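Putative acetoin utilization protein, acetoin dehydrogenase (Thermus thermophilus, PDB 5AWE) is of unknown function but pairs two CBS domains with an ACT domain, a make-up consistent with sensing small ligands. Local coordinates at residues T87-A90 / E95-A98. Residues are numbered along the deposited sequence; the frame is centred on the assembly and turned at random.
Sequences TVEA and EKAA
Val-88 lays its CG1 methyl against the start of the helix 94-103, where it meets both the aliphatic stem of Lys-96 and the backbone of Ala-97. CG1 is 4.1 Å from CD of Lys-96 and as far from CA of Ala-97, an ordinary van der Waals contact in which the valine and lysine side chains point opposite ways as they pass. Lys-96 extends from the helix with CG anti to the backbone N (chi1 -154°), stays nearly straight as far as CE, and bends only at the last torsion. Glu-89 comes across it at about a right angle, its own chain folded at chi2 (81°), which brings the carboxylate alongside the lysine methylenes. OE2 of Glu-89 lies 3.8 Å from CD of Lys-96. The charges stop short of a salt bridge: OE1 of Glu-89 and NZ of Lys-96 are 4.1 Å apart, so any attraction is probably a diffuse electrostatic one at the exposed margin of the contact. With an alanine instead of Glu-89, the Lys-96 ammonium would probably lose this nearby negative charge and its methylenes the carboxylate beside them. One residue before Lys-96, Glu-95 uses its OE1 for salt bridges to Arg-142 and Arg-184 of the second subunit. Both segments belong to the second CBS domain, where strand 88-89, helix 94-103 and strand 108-113 form a beta-alpha-beta unit, and the contact joins its first strand to its helix. The backbone of Val-88 is hydrogen-bonded to Met-112 on the parallel strand 108-113, and its side chain, like that of Ala-97, also rests on Leu-109. Through Ala-98, which packs on Val-126 and Phe-130, helix 94-103 also meets helix 123-133, and so lies between that helix and the strands 88-89 and 108-113.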
# COMPACT_ATOMS: atom_id res chain seq x y z
N THR A 87 -5.80 12.35 -31.34
CA THR A 87 -6.24 11.21 -32.13
C THR A 87 -5.77 11.31 -33.59
O THR A 87 -5.27 12.35 -34.01
CB THR A 87 -7.76 11.10 -32.11
OG1 THR A 87 -8.33 12.23 -32.77
CG2 THR A 87 -8.25 11.06 -30.67
N VAL A 88 -5.92 10.22 -34.33
CA VAL A 88 -5.73 10.22 -35.78
C VAL A 88 -6.93 9.59 -36.47
O VAL A 88 -7.59 8.71 -35.90
CB VAL A 88 -4.48 9.42 -36.21
CG1 VAL A 88 -3.33 10.36 -36.48
CG2 VAL A 88 -4.12 8.41 -35.15
N GLU A 89 -7.19 10.02 -37.69
CA GLU A 89 -8.26 9.44 -38.49
C GLU A 89 -7.79 8.11 -39.06
O GLU A 89 -6.63 7.95 -39.43
CB GLU A 89 -8.64 10.39 -39.64
CG GLU A 89 -8.43 11.86 -39.32
CD GLU A 89 -6.97 12.30 -39.49
OE1 GLU A 89 -6.55 12.50 -40.65
OE2 GLU A 89 -6.26 12.43 -38.47
N ALA A 90 -8.70 7.14 -39.12
CA ALA A 90 -8.38 5.83 -39.66
C ALA A 90 -7.75 5.94 -41.05
O ALA A 90 -6.81 5.21 -41.38
CB ALA A 90 -9.64 4.97 -39.72
N GLU A 95 2.18 7.74 -41.56
CA GLU A 95 3.21 8.69 -41.08
C GLU A 95 2.67 9.78 -40.15
O GLU A 95 3.41 10.35 -39.35
CB GLU A 95 3.92 9.37 -42.27
CG GLU A 95 4.53 8.42 -43.30
CD GLU A 95 3.61 8.18 -44.49
OE1 GLU A 95 3.88 8.73 -45.57
OE2 GLU A 95 2.61 7.43 -44.35
N LYS A 96 1.37 10.07 -40.25
CA LYS A 96 0.76 11.08 -39.40
C LYS A 96 0.77 10.62 -37.95
O LYS A 96 1.02 11.40 -37.03
CB LYS A 96 -0.68 11.35 -39.85
CG LYS A 96 -1.18 12.74 -39.51
CD LYS A 96 -2.69 12.84 -39.69
CE LYS A 96 -3.17 14.28 -39.82
NZ LYS A 96 -3.18 14.72 -41.25
N ALA A 97 0.50 9.34 -37.74
CA ALA A 97 0.49 8.78 -36.40
C ALA A 97 1.88 8.93 -35.79
O ALA A 97 2.01 9.38 -34.65
CB ALA A 97 0.07 7.31 -36.44
N ALA A 98 2.91 8.55 -36.54
CA ALA A 98 4.27 8.60 -36.03
C ALA A 98 4.62 10.03 -35.63
O ALA A 98 5.29 10.26 -34.63
CB ALA A 98 5.27 8.09 -37.08